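PDB 3IGN: diguanylate cyclase from Marinobacter aquaeolei VT8, which probably catalyses the joining of two GTP molecules into cyclic di-GMP with release of diphosphate, the chain here being its GGDEF domain. Local coordinates for residues R12-L16 against I66-A70; W22-V26 against F91-L95; G37-S41 against P96-A100; L42-D48 against T129-A135; R111-E115 against R163-V167. All coordinates share one frame; numbering follows the deposited sequence.

Contact 1: residues R12-L16 against I66-A70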
# COMPACT_ATOMS: atom_id res chain seq x y z
N ARG A 12 9.23 11.43 -5.73
CA ARG A 12 10.63 11.33 -6.15
C ARG A 12 11.35 10.04 -5.76
O ARG A 12 11.87 9.33 -6.62
CB ARG A 12 11.42 12.52 -5.62
CG ARG A 12 11.00 13.87 -6.17
CD ARG A 12 11.87 14.97 -5.57
NE ARG A 12 11.79 14.97 -4.11
CZ ARG A 12 10.96 15.73 -3.40
NH1 ARG A 12 10.13 16.56 -4.01
NH2 ARG A 12 10.95 15.64 -2.08
N LEU A 13 11.39 9.75 -4.47
CA LEU A 13 12.08 8.57 -3.95
C LEU A 13 11.64 7.22 -4.49
O LEU A 13 12.48 6.36 -4.78
CB LEU A 13 11.98 8.54 -2.42
CG LEU A 13 12.51 7.29 -1.71
CD1 LEU A 13 14.02 7.18 -1.90
CD2 LEU A 13 12.18 7.35 -0.22
N THR A 14 10.34 7.02 -4.62
CA THR A 14 9.81 5.74 -5.07
C THR A 14 9.38 5.65 -6.54
O THR A 14 9.38 4.56 -7.11
CB THR A 14 8.60 5.33 -4.22
OG1 THR A 14 7.53 6.25 -4.45
CG2 THR A 14 8.97 5.34 -2.74
N GLY A 15 9.02 6.77 -7.13
CA GLY A 15 8.58 6.75 -8.52
C GLY A 15 7.09 6.48 -8.64
O GLY A 15 6.52 6.54 -9.73
N LEU A 16 6.46 6.17 -7.51
CA LEU A 16 5.02 5.89 -7.48
C LEU A 16 4.27 7.21 -7.53
O LEU A 16 4.87 8.28 -7.46
CB LEU A 16 4.66 5.16 -6.18
CG LEU A 16 5.40 3.86 -5.86
CD1 LEU A 16 4.98 3.37 -4.49
CD2 LEU A 16 5.11 2.82 -6.93
N ILE A 66 12.34 1.70 1.74
CA ILE A 66 11.17 2.29 1.10
C ILE A 66 11.22 2.06 -0.40
O ILE A 66 10.23 1.65 -1.01
CB ILE A 66 11.09 3.82 1.36
CG1 ILE A 66 10.65 4.07 2.80
CG2 ILE A 66 10.12 4.46 0.39
CD1 ILE A 66 10.76 5.52 3.23
N ARG A 67 12.38 2.31 -1.00
CA ARG A 67 12.53 2.12 -2.44
C ARG A 67 12.32 0.67 -2.84
O ARG A 67 11.70 0.38 -3.87
CB ARG A 67 13.91 2.59 -2.91
CG ARG A 67 13.96 4.06 -3.28
CD ARG A 67 15.29 4.42 -3.92
NE ARG A 67 16.39 4.37 -2.97
CZ ARG A 67 17.11 5.43 -2.61
NH1 ARG A 67 16.85 6.62 -3.13
NH2 ARG A 67 18.09 5.29 -1.72
N HIS A 68 12.83 -0.26 -2.03
CA HIS A 68 12.66 -1.67 -2.34
C HIS A 68 11.19 -2.06 -2.25
O HIS A 68 10.70 -2.83 -3.07
CB HIS A 68 13.47 -2.53 -1.37
CG HIS A 68 13.39 -4.00 -1.67
ND1 HIS A 68 13.88 -4.55 -2.83
CD2 HIS A 68 12.84 -5.02 -0.97
CE1 HIS A 68 13.64 -5.85 -2.84
NE2 HIS A 68 13.02 -6.16 -1.72
N THR A 69 10.50 -1.53 -1.25
CA THR A 69 9.09 -1.81 -1.06
C THR A 69 8.30 -1.35 -2.28
O THR A 69 7.43 -2.06 -2.79
CB THR A 69 8.54 -1.10 0.19
OG1 THR A 69 9.28 -1.53 1.34
CG2 THR A 69 7.07 -1.43 0.40
N ALA A 70 8.62 -0.15 -2.76
CA ALA A 70 7.96 0.40 -3.93
C ALA A 70 8.28 -0.46 -5.15
O ALA A 70 7.41 -0.70 -5.99
CB ALA A 70 8.41 1.83 -4.17

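Contact 2: residues W22-V26 against F91-L95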
# COMPACT_ATOMS: atom_id res chain seq x y z
N TRP A 22 -2.65 10.22 -6.26
CA TRP A 22 -3.23 8.92 -5.96
C TRP A 22 -4.63 9.10 -5.39
O TRP A 22 -5.54 8.39 -5.80
CB TRP A 22 -2.36 8.15 -4.97
CG TRP A 22 -2.82 6.75 -4.72
CD1 TRP A 22 -2.72 5.68 -5.57
CD2 TRP A 22 -3.47 6.26 -3.54
NE1 TRP A 22 -3.27 4.56 -4.98
CE2 TRP A 22 -3.74 4.89 -3.74
CE3 TRP A 22 -3.85 6.86 -2.33
CZ2 TRP A 22 -4.37 4.10 -2.77
CZ3 TRP A 22 -4.48 6.07 -1.36
CH2 TRP A 22 -4.73 4.71 -1.59
N GLU A 23 -4.81 10.06 -4.48
CA GLU A 23 -6.13 10.29 -3.90
C GLU A 23 -7.14 10.72 -4.96
O GLU A 23 -8.32 10.36 -4.88
CB GLU A 23 -6.07 11.36 -2.80
CG GLU A 23 -5.70 10.78 -1.43
CD GLU A 23 -5.83 11.78 -0.29
OE1 GLU A 23 -6.61 12.75 -0.43
OE2 GLU A 23 -5.17 11.59 0.75
N ASN A 24 -6.70 11.49 -5.95
CA ASN A 24 -7.60 11.91 -7.01
C ASN A 24 -8.09 10.67 -7.76
O ASN A 24 -9.25 10.61 -8.20
CB ASN A 24 -6.90 12.87 -7.97
CG ASN A 24 -7.78 13.28 -9.14
OD1 ASN A 24 -7.68 12.72 -10.23
ND2 ASN A 24 -8.66 14.24 -8.91
N LEU A 25 -7.21 9.68 -7.91
CA LEU A 25 -7.55 8.42 -8.59
C LEU A 25 -8.49 7.58 -7.73
O LEU A 25 -9.40 6.92 -8.24
CB LEU A 25 -6.27 7.63 -8.91
CG LEU A 25 -5.72 7.72 -10.34
CD1 LEU A 25 -5.89 9.11 -10.89
CD2 LEU A 25 -4.27 7.28 -10.36
N VAL A 26 -8.26 7.60 -6.42
CA VAL A 26 -9.15 6.87 -5.50
C VAL A 26 -10.55 7.46 -5.62
O VAL A 26 -11.55 6.74 -5.69
CB VAL A 26 -8.69 7.02 -4.03
CG1 VAL A 26 -9.72 6.39 -3.09
CG2 VAL A 26 -7.35 6.34 -3.84
N PHE A 91 1.88 3.12 2.00
CA PHE A 91 1.58 2.99 0.57
C PHE A 91 0.12 2.62 0.38
O PHE A 91 -0.52 2.09 1.29
CB PHE A 91 2.44 1.90 -0.05
CG PHE A 91 3.92 2.13 0.07
CD1 PHE A 91 4.65 2.61 -1.01
CD2 PHE A 91 4.58 1.84 1.26
CE1 PHE A 91 6.03 2.81 -0.91
CE2 PHE A 91 5.95 2.03 1.37
CZ PHE A 91 6.68 2.51 0.29
N GLY A 92 -0.41 2.89 -0.80
CA GLY A 92 -1.79 2.54 -1.08
C GLY A 92 -1.86 1.97 -2.49
O GLY A 92 -1.03 2.29 -3.33
N ILE A 93 -2.84 1.10 -2.74
CA ILE A 93 -3.02 0.54 -4.07
C ILE A 93 -4.51 0.48 -4.37
O ILE A 93 -5.30 0.08 -3.52
CB ILE A 93 -2.49 -0.91 -4.20
CG1 ILE A 93 -1.15 -1.08 -3.48
CG2 ILE A 93 -2.30 -1.26 -5.67
CD1 ILE A 93 -0.70 -2.53 -3.43
N ILE A 94 -4.88 0.88 -5.58
CA ILE A 94 -6.28 0.81 -6.01
C ILE A 94 -6.32 -0.45 -6.85
O ILE A 94 -5.50 -0.63 -7.74
CB ILE A 94 -6.68 2.01 -6.89
CG1 ILE A 94 -6.54 3.31 -6.12
CG2 ILE A 94 -8.14 1.85 -7.36
CD1 ILE A 94 -6.74 4.57 -6.97
N LEU A 95 -7.26 -1.33 -6.55
CA LEU A 95 -7.38 -2.57 -7.29
C LEU A 95 -8.76 -2.63 -7.95
O LEU A 95 -9.73 -3.11 -7.36
CB LEU A 95 -7.19 -3.76 -6.36
CG LEU A 95 -5.93 -3.79 -5.50
CD1 LEU A 95 -5.99 -4.99 -4.55
CD2 LEU A 95 -4.68 -3.89 -6.39

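Contact 3: residues G37-S41 against P96-A100. With C2E (9,9'-[(2R,3R,3aS,5S,7aR,9R,10R,10aS,12S,14aR)-3,5,10,12-tetrahydroxy-5,12-dioxidooctahydro-2H,7H-difuro[3,2-d:3',2'-j][1,3,7,9,2,8]tetraoxadiphosphacyclododecine-2,9-diyl]bis(2-amino-1,9-dihydro-6H-purin-6-one)), chain B.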
# COMPACT_ATOMS: atom_id res chain seq x y z
N GLY A 37 -21.18 0.15 -9.84
CA GLY A 37 -21.16 -0.97 -8.90
C GLY A 37 -20.17 -2.10 -9.07
O GLY A 37 -20.37 -3.20 -8.54
N GLN A 38 -19.08 -1.85 -9.80
CA GLN A 38 -18.07 -2.88 -10.05
C GLN A 38 -17.31 -3.23 -8.77
O GLN A 38 -17.19 -2.42 -7.87
CB GLN A 38 -17.06 -2.39 -11.09
CG GLN A 38 -15.98 -1.41 -10.56
CD GLN A 38 -16.48 0.03 -10.40
OE1 GLN A 38 -17.59 0.37 -10.83
NE2 GLN A 38 -15.65 0.88 -9.79
N ALA A 39 -16.82 -4.46 -8.70
CA ALA A 39 -16.03 -4.86 -7.54
C ALA A 39 -14.76 -4.02 -7.62
O ALA A 39 -14.16 -3.88 -8.69
CB ALA A 39 -15.69 -6.34 -7.61
N THR A 40 -14.37 -3.43 -6.51
CA THR A 40 -13.16 -2.63 -6.49
C THR A 40 -12.70 -2.59 -5.05
O THR A 40 -13.51 -2.49 -4.13
CB THR A 40 -13.40 -1.20 -7.05
OG1 THR A 40 -12.15 -0.53 -7.18
CG2 THR A 40 -14.31 -0.41 -6.14
N SER A 41 -11.40 -2.69 -4.85
CA SER A 41 -10.84 -2.71 -3.51
C SER A 41 -9.69 -1.73 -3.38
O SER A 41 -9.07 -1.34 -4.37
CB SER A 41 -10.35 -4.12 -3.18
OG SER A 41 -11.41 -5.06 -3.23
N PRO A 96 -8.87 -2.14 -9.19
CA PRO A 96 -10.17 -2.17 -9.87
C PRO A 96 -10.56 -3.58 -10.30
O PRO A 96 -9.71 -4.43 -10.52
CB PRO A 96 -9.94 -1.23 -11.07
CG PRO A 96 -8.51 -1.49 -11.41
CD PRO A 96 -7.84 -1.51 -10.04
N GLU A 97 -11.87 -3.81 -10.41
CA GLU A 97 -12.42 -5.09 -10.83
C GLU A 97 -11.90 -6.23 -9.99
O GLU A 97 -11.76 -7.35 -10.46
CB GLU A 97 -12.06 -5.34 -12.29
CG GLU A 97 -12.68 -4.38 -13.28
CD GLU A 97 -14.19 -4.54 -13.35
OE1 GLU A 97 -14.67 -5.68 -13.21
OE2 GLU A 97 -14.88 -3.53 -13.56
N THR A 98 -11.63 -5.93 -8.72
CA THR A 98 -11.06 -6.92 -7.82
C THR A 98 -11.79 -6.92 -6.48
O THR A 98 -11.85 -5.89 -5.81
CB THR A 98 -9.57 -6.58 -7.57
OG1 THR A 98 -8.89 -6.49 -8.82
CG2 THR A 98 -8.90 -7.66 -6.71
N ASP A 99 -12.35 -8.07 -6.08
CA ASP A 99 -13.05 -8.12 -4.80
C ASP A 99 -12.10 -8.38 -3.65
O ASP A 99 -10.91 -8.58 -3.86
CB ASP A 99 -14.18 -9.17 -4.81
CG ASP A 99 -13.70 -10.59 -5.10
OD1 ASP A 99 -12.51 -10.89 -4.91
OD2 ASP A 99 -14.55 -11.41 -5.50
N ALA A 100 -12.62 -8.37 -2.43
CA ALA A 100 -11.79 -8.57 -1.25
C ALA A 100 -10.91 -9.81 -1.27
O ALA A 100 -9.72 -9.75 -0.98
CB ALA A 100 -12.68 -8.57 -0.00
P1 C2E B . -3.73 -16.54 -8.95
O2P C2E B . -2.47 -15.54 -8.86
O1P C2E B . -3.68 -17.49 -7.81
O5' C2E B . -5.10 -15.75 -8.91
C5' C2E B . -5.25 -14.60 -8.18
C4' C2E B . -6.64 -13.97 -8.33
O4' C2E B . -6.57 -12.80 -7.50
C3' C2E B . -6.91 -13.52 -9.79
O3' C2E B . -8.04 -14.08 -10.47
C2' C2E B . -6.94 -12.00 -9.73
O2' C2E B . -8.17 -11.50 -10.25
C1' C2E B . -6.64 -11.60 -8.29
N9 C2E B . -5.31 -10.97 -8.44
C8 C2E B . -4.08 -11.59 -8.33
N7 C2E B . -3.12 -10.77 -8.54
C5 C2E B . -3.63 -9.56 -8.82
C6 C2E B . -3.08 -8.30 -9.14
O6 C2E B . -1.86 -8.16 -9.21
N1 C2E B . -3.93 -7.25 -9.36
C2 C2E B . -5.30 -7.42 -9.28
N2 C2E B . -6.12 -6.35 -9.51
N3 C2E B . -5.83 -8.59 -8.99
C4 C2E B . -5.05 -9.67 -8.75
P11 C2E B . -7.65 -14.33 -12.02
O21 C2E B . -7.19 -12.98 -12.76
O11 C2E B . -8.81 -14.91 -12.75
O5A C2E B . -6.46 -15.38 -11.94
C5A C2E B . -5.71 -15.78 -13.03
C4A C2E B . -4.66 -16.82 -12.65
O4A C2E B . -3.86 -16.98 -13.83
C3A C2E B . -3.75 -16.40 -11.49
O3A C2E B . -3.73 -17.27 -10.38
C2A C2E B . -2.38 -16.20 -12.08
O2A C2E B . -1.39 -17.01 -11.44
C1A C2E B . -2.50 -16.49 -13.57
N91 C2E B . -2.27 -15.11 -14.08
C81 C2E B . -3.22 -14.18 -14.46
N71 C2E B . -2.65 -13.08 -14.83
C51 C2E B . -1.32 -13.20 -14.72
C61 C2E B . -0.21 -12.34 -14.96
O61 C2E B . -0.39 -11.20 -15.37
N11 C2E B . 1.05 -12.81 -14.73
C21 C2E B . 1.26 -14.09 -14.26
N21 C2E B . 2.54 -14.53 -14.04
N31 C2E B . 0.24 -14.90 -14.02
C41 C2E B . -1.05 -14.51 -14.23

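Contact 4: residues L42-D48 against T129-A135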
# COMPACT_ATOMS: atom_id res chain seq x y z
N LEU A 42 -9.40 -1.37 -2.14
CA LEU A 42 -8.33 -0.47 -1.81
C LEU A 42 -7.41 -1.14 -0.80
O LEU A 42 -7.87 -1.84 0.11
CB LEU A 42 -8.92 0.79 -1.18
CG LEU A 42 -8.00 1.99 -1.01
CD1 LEU A 42 -7.71 2.58 -2.38
CD2 LEU A 42 -8.67 3.02 -0.11
N VAL A 43 -6.11 -0.93 -0.96
CA VAL A 43 -5.12 -1.48 -0.05
C VAL A 43 -4.34 -0.32 0.55
O VAL A 43 -4.07 0.67 -0.12
CB VAL A 43 -4.12 -2.40 -0.78
CG1 VAL A 43 -3.10 -2.97 0.22
CG2 VAL A 43 -4.86 -3.52 -1.49
N MSE A 44 -4.01 -0.43 1.83
CA MSE A 44 -3.22 0.58 2.52
C MSE A 44 -2.24 -0.25 3.31
O MSE A 44 -2.65 -1.13 4.07
CB MSE A 44 -4.08 1.40 3.50
CG MSE A 44 -5.35 1.96 2.92
SE MSE A 44 -5.41 3.89 3.05
CE MSE A 44 -4.07 4.22 1.73
N PHE A 45 -0.94 -0.04 3.11
CA PHE A 45 0.03 -0.82 3.86
C PHE A 45 1.22 0.01 4.32
O PHE A 45 1.54 1.04 3.73
CB PHE A 45 0.46 -2.07 3.08
CG PHE A 45 1.26 -1.80 1.82
CD1 PHE A 45 2.65 -1.89 1.83
CD2 PHE A 45 0.62 -1.55 0.61
CE1 PHE A 45 3.40 -1.74 0.66
CE2 PHE A 45 1.35 -1.40 -0.57
CZ PHE A 45 2.75 -1.50 -0.55
N ASP A 46 1.82 -0.45 5.42
CA ASP A 46 2.95 0.22 6.05
C ASP A 46 4.10 -0.76 6.25
O ASP A 46 3.89 -1.97 6.37
CB ASP A 46 2.57 0.73 7.44
CG ASP A 46 1.68 1.94 7.40
OD1 ASP A 46 1.19 2.30 6.31
OD2 ASP A 46 1.45 2.54 8.48
N ILE A 47 5.31 -0.23 6.30
CA ILE A 47 6.49 -1.04 6.54
C ILE A 47 6.51 -1.23 8.06
O ILE A 47 6.38 -0.26 8.80
CB ILE A 47 7.75 -0.30 6.10
CG1 ILE A 47 7.77 -0.18 4.57
CG2 ILE A 47 8.99 -1.02 6.62
CD1 ILE A 47 8.51 1.04 4.06
N ASP A 48 6.64 -2.47 8.52
CA ASP A 48 6.67 -2.75 9.95
C ASP A 48 7.94 -2.24 10.62
O ASP A 48 9.02 -2.26 10.02
CB ASP A 48 6.55 -4.25 10.21
CG ASP A 48 5.18 -4.79 9.88
OD1 ASP A 48 4.19 -4.11 10.21
OD2 ASP A 48 5.09 -5.90 9.31
N THR A 129 9.24 -6.53 7.19
CA THR A 129 7.93 -6.97 6.75
C THR A 129 6.98 -5.79 6.63
O THR A 129 7.31 -4.66 6.99
CB THR A 129 7.31 -7.98 7.74
OG1 THR A 129 7.21 -7.39 9.04
CG2 THR A 129 8.16 -9.24 7.81
N VAL A 130 5.79 -6.07 6.11
CA VAL A 130 4.77 -5.05 5.95
C VAL A 130 3.46 -5.56 6.52
O VAL A 130 3.21 -6.77 6.57
CB VAL A 130 4.51 -4.68 4.47
CG1 VAL A 130 5.65 -3.82 3.91
CG2 VAL A 130 4.35 -5.95 3.65
N SER A 131 2.63 -4.62 6.96
CA SER A 131 1.30 -4.94 7.48
C SER A 131 0.39 -4.37 6.40
O SER A 131 0.67 -3.29 5.89
CB SER A 131 1.05 -4.24 8.82
OG SER A 131 1.77 -4.89 9.87
N MSE A 132 -0.67 -5.07 6.05
CA MSE A 132 -1.55 -4.59 4.99
C MSE A 132 -3.04 -4.66 5.32
O MSE A 132 -3.50 -5.62 5.94
CB MSE A 132 -1.28 -5.39 3.71
CG MSE A 132 0.20 -5.57 3.42
SE MSE A 132 0.55 -6.61 1.82
CE MSE A 132 0.39 -8.34 2.55
N GLY A 133 -3.77 -3.64 4.89
CA GLY A 133 -5.21 -3.59 5.12
C GLY A 133 -5.95 -3.48 3.81
O GLY A 133 -5.57 -2.69 2.95
N ILE A 134 -7.01 -4.27 3.66
CA ILE A 134 -7.81 -4.29 2.44
C ILE A 134 -9.26 -3.91 2.74
O ILE A 134 -9.83 -4.33 3.74
CB ILE A 134 -7.85 -5.72 1.82
CG1 ILE A 134 -6.46 -6.14 1.34
CG2 ILE A 134 -8.86 -5.77 0.67
CD1 ILE A 134 -6.38 -7.63 1.04
N ALA A 135 -9.84 -3.09 1.87
CA ALA A 135 -11.23 -2.71 2.02
C ALA A 135 -11.89 -2.70 0.66
O ALA A 135 -11.57 -1.86 -0.19
CB ALA A 135 -11.36 -1.34 2.69
O HOH W 1 10.20 -4.99 9.83

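Contact 5: residues R111-E115 against R163-V167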
# COMPACT_ATOMS: atom_id res chain seq x y z
N ARG A 111 3.34 -9.30 0.29
CA ARG A 111 3.81 -9.55 1.66
C ARG A 111 4.95 -10.55 1.65
O ARG A 111 5.99 -10.34 2.27
CB ARG A 111 2.70 -10.11 2.54
CG ARG A 111 3.05 -10.15 4.04
CD ARG A 111 2.15 -11.12 4.79
NE ARG A 111 2.30 -12.48 4.28
CZ ARG A 111 3.40 -13.22 4.43
NH1 ARG A 111 4.44 -12.74 5.10
NH2 ARG A 111 3.47 -14.42 3.89
N GLU A 112 4.74 -11.67 0.96
CA GLU A 112 5.75 -12.72 0.90
C GLU A 112 7.02 -12.26 0.20
O GLU A 112 8.12 -12.58 0.64
CB GLU A 112 5.18 -13.94 0.18
CG GLU A 112 5.91 -15.24 0.50
CD GLU A 112 5.24 -16.46 -0.11
OE1 GLU A 112 3.99 -16.46 -0.19
OE2 GLU A 112 5.95 -17.41 -0.50
N ALA A 113 6.87 -11.49 -0.88
CA ALA A 113 8.03 -11.00 -1.61
C ALA A 113 8.87 -10.10 -0.72
O ALA A 113 10.10 -10.09 -0.80
CB ALA A 113 7.59 -10.25 -2.86
N ILE A 114 8.20 -9.34 0.14
CA ILE A 114 8.89 -8.44 1.05
C ILE A 114 9.54 -9.25 2.18
O ILE A 114 10.68 -8.99 2.57
CB ILE A 114 7.93 -7.40 1.65
CG1 ILE A 114 7.41 -6.49 0.52
CG2 ILE A 114 8.62 -6.61 2.76
CD1 ILE A 114 7.42 -5.01 0.82
N GLU A 115 8.81 -10.23 2.69
CA GLU A 115 9.30 -11.08 3.77
C GLU A 115 10.56 -11.83 3.36
O GLU A 115 11.48 -12.00 4.16
CB GLU A 115 8.20 -12.07 4.19
CG GLU A 115 8.50 -12.87 5.45
CD GLU A 115 7.39 -13.86 5.77
OE1 GLU A 115 6.93 -14.56 4.85
OE2 GLU A 115 6.98 -13.95 6.95
N ARG A 163 1.28 -8.11 12.98
CA ARG A 163 2.10 -7.59 11.88
C ARG A 163 2.45 -8.67 10.86
O ARG A 163 2.08 -9.83 11.02
CB ARG A 163 3.37 -6.94 12.43
CG ARG A 163 3.12 -5.59 13.09
CD ARG A 163 4.37 -5.04 13.75
NE ARG A 163 4.29 -3.59 13.93
CZ ARG A 163 4.04 -2.97 15.08
NH1 ARG A 163 3.84 -3.67 16.19
NH2 ARG A 163 3.99 -1.65 15.11
N ASN A 164 3.17 -8.29 9.80
CA ASN A 164 3.55 -9.22 8.73
C ASN A 164 2.34 -10.04 8.33
O ASN A 164 2.38 -11.27 8.25
CB ASN A 164 4.69 -10.14 9.18
CG ASN A 164 5.21 -11.01 8.05
OD1 ASN A 164 5.12 -10.64 6.87
ND2 ASN A 164 5.75 -12.18 8.40
N LYS A 165 1.24 -9.34 8.06
CA LYS A 165 -0.01 -9.98 7.72
C LYS A 165 -0.94 -9.07 6.94
O LYS A 165 -0.74 -7.85 6.89
CB LYS A 165 -0.72 -10.41 9.00
CG LYS A 165 -0.76 -9.27 10.03
CD LYS A 165 -1.77 -9.52 11.13
CE LYS A 165 -1.78 -10.95 11.57
NZ LYS A 165 -3.17 -11.36 11.90
N VAL A 166 -1.96 -9.68 6.36
CA VAL A 166 -2.97 -8.96 5.58
C VAL A 166 -4.30 -9.11 6.29
O VAL A 166 -4.70 -10.22 6.64
CB VAL A 166 -3.16 -9.59 4.18
CG1 VAL A 166 -4.06 -8.70 3.33
CG2 VAL A 166 -1.84 -9.83 3.52
N VAL A 167 -5.00 -8.00 6.48
CA VAL A 167 -6.31 -8.05 7.12
C VAL A 167 -7.34 -7.44 6.20
O VAL A 167 -7.12 -6.38 5.62
CB VAL A 167 -6.33 -7.28 8.46
CG1 VAL A 167 -7.79 -7.07 8.91
CG2 VAL A 167 -5.58 -8.06 9.53
O HOH W 2 6.16 -9.03 4.92

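Contact 1: residues R12-L16 against I66-A70
Leu13 reaches across to Ile66 and Arg67, neighbours on helix 59-74. From its CB the chain runs to CG, anti to the backbone N (chi1 173°), a turn that carries CG across the Arg67 aliphatic chain, with Arg67 CG 3.9 Å from Leu13 CG. There the side chain forks. Leu13 CD1 lies over one face of the Arg67 guanidinium, 3.1 Å from Arg67 NH1, while Leu13 CD2 meets Ile66 CG2 at 3.6 Å. Thr14 continues the line: its methyl CG2 presses on Ile66 CG2 at 3.4 Å, tighter than usual for two carbons, and Thr14 CB stands 3.5 Å from Ala70 CB. Leu16 CD1 completes it, 3.8 Å from that same Ala70 CB. The Thr14 hydroxyl faces its own loop, where OG1 accepts from Leu16 N at 3.2 Å in an ST turn and also bonds Asp11. Arg67 sends its charge to Glu64 in a salt bridge, and Leu13 meets its carbon chain and one face of the guanidinium. No hydrogen bond joins the segments. Between them the contact is essentially apolar; just beyond, Arg74 of the same helix adds a hydrogen bond to Thr14 O.

Contact 2: residues W22-V26 against F91-L95
Trp22 sets its indole against the backbone of Gly92, and this contact with main-chain atoms is the first kind of interaction here. Trp22 CZ2 comes within 3.3 Å of Gly92 C and meets Ile93 N at a similar range, the ring approaching obliquely. Glycine is what permits it: a CB at Gly92 would lie only 2.3 Å from Trp22 CH2. With CG anti to the backbone N (chi1 -174°), the indole leans from helix 19-36 onto the strand.

The second kind is apolar side-chain packing, gathered on Ile94. Its CD1 pushes into the helix surface, 3.7 Å from Leu25 CB and 3.6 Å from Val26 CG2, while Ile94 CG1 lies 3.7 Å from Trp22 NE1. Val26 CG2 in turn rests on one face of the indole, toward its rim, so Trp22, Val26 and Ile94 form a single packed cluster.

Polar bonding plays no part across the segments; Trp22 NE1 finds its acceptor in Ser82 O on the adjoining strand 82-85. Helix and strand segments run 32° apart, with axes 9.4 Å from each other at closest approach. Beyond them Trp22 also touches Leu42 and Met44, and Ile93 meets Ile110 of helix 100-115. Such helix-on-sheet packing is characteristic of the GGDEF domain, where strand 90-96 is the second arm of the hairpin bearing the GGEEF signature.

Contact 3: residues G37-S41 against P96-A100
Ser41 and Thr98 form the tight part of this contact. Ser41 OG donates to Thr98 O at 2.7 Å, arriving somewhat tilted from the carbonyl plane. Next to it Thr98 N gives a weak bond to Ala39 O, long at 3.3 Å and bent to 122°. Thr40 and Pro96 pair as an antiparallel, non-hydrogen-bonded bridge, their CA atoms 4.5 Å apart.

The Thr98 hydroxyl faces cyclic di-GMP. OG1, anti to the carbonyl carbon (chi1 -55°), donates to Pro96 O at 2.8 Å from above the carbonyl plane and accepts from the guanine N2 of C2E at 2.9 Å in a nearly straight bond (163°). Holding Pro96 O thus fixes the hydroxyl's rotation and points its acceptor side at the base. Asp81, Arg78 and Arg109 also bond the ligand; Arg78 and Asp81 are spaced as in the RxxD motif of the inhibitory site of these enzymes.

The outer side is looser. Exposed Glu97 folds back until OE2 is 3.5 Å from Gln38 CB, a touch without a bond, and Ala39 CB comes no nearer than 4.1 Å to Asp99 N. Gln38 instead sends its amide toward Glu29 of helix 19-36, a weak bond.

Asp99 N-caps helix 100-115 through Ser102 N, and Gln136 of strand 130-136 receives Ala100 N. The junction therefore lies where strand 90-96 turns into helix 100-115, beside the start of strand 40-47.

Contact 4: residues L42-D48 against T129-A135
Phe45 and Met132, a selenomethionine, meet at the apolar centre. Phe45 CB lies 3.5 Å from Met132 CG, and the selenium stands 5.3 Å from the ring centroid, an oblique Met-aromatic contact. A first torsion of 67° tucks the Phe45 ring between its own backbone N and carbonyl carbon, where its edge receives Val130 CG1, 4.1 Å from Phe45 CD1. On the same face Val43 and Ile134 lie side by side, pointing the same way, with Val43 CG2 4.2 Å from Ile134 CG1; Ile47 borders Val130. Leu42, Met44 and Asp46 project to the other face, opposite Ala135, Gly133 and Ser131, and these three pairs are each joined by two backbone hydrogen bonds.

At the polar end Asp48 N donates to Thr129 O at 2.8 Å, and the Asp48 carboxylate clasps two hydroxyls. Ser131 OG gives to the syn lone pair of Asp48 OD1 at 2.6 Å, Thr129 OG1 to the anti lone pair of Asp48 OD2, also at 2.6 Å; OD2 further accepts from Asn164 N. With alanine in place of Asp48, both hydroxyls and that amide would probably lose their acceptor and the strand end be less firmly tied.

Asp46 pairs with Lys159 and lies near Glu90 of the GGEEF signature. These antiparallel strands are adjacent inner strands of the GGDEF-domain sheet, between 90-96 and 166-168, with helices 59-74 and 100-115 against the Phe45 face and helix 144-160 on the Leu42 face.

Contact 5: residues R111-E115 against R163-V167
Arg111 and Asn164 bury nearly equal surface in this contact, and Glu115, one helical turn after Arg111, closes a polar triangle with them. Arg111 NH1 donates to Asn164 OD1 at 2.8 Å; the oxygen lies in the guanidinium plane, but the donor stands above the amide plane, the two planes being 64° apart. The same NH1 forms a salt bridge with Glu115 OE1 at 3.1 Å. The third side runs from Asn164 ND2 to Glu115 OE2, a short bond of 2.6 Å that is nearly straight (162°) and meets the carboxylate from above its plane. Both ends of the amide are thus engaged, which fixes its flip. A water adds a second donor to Asn164 OD1 at 2.7 Å and also bonds Arg111 O.

A bend at chi3 (61°) swings the guanidinium round toward Asn164, leaving Arg111 CD 3.8 Å from Lys165 CA, while Arg111 NH2 pairs with Glu108. Replacing Arg111 by alanine would probably leave both Glu115 and Glu108 without their positive mate, and the Asn164 amide freer to turn.

Asn164 also lies beside Thr129, at the start of strand 130-136. The contact lies at the surface and joins the C-terminal end of helix 100-115 to the entry of strand 166-168. That strand is the outermost one beside 130-136 in the GGDEF sheet, here tied to a helix by a charged, solvent-assisted network.

All five contacts belong to one GGDEF domain built round a single mixed sheet. Contact 2 puts helix 19-36 on strand 90-96; contacts 3 and 4 share strand 40-47, and contact 5 reaches the outer strand 166-168. Contact 1 joins the loop before strand 17-18 to helix 59-74. Along the chain most of the contacts interleave, but contact 5 opens only after contacts 1, 2 and 3 have closed. Contacts 4 and 5 are nearest, centres about 8 Å apart; contacts 1 and 3 are farthest, about 25 Å, on opposite sides of the chain's centre. Phe91 packs on both contact 1 and contact 4, so the GGEEF hairpin is tied into the core, while cyclic di-GMP binds at contact 3.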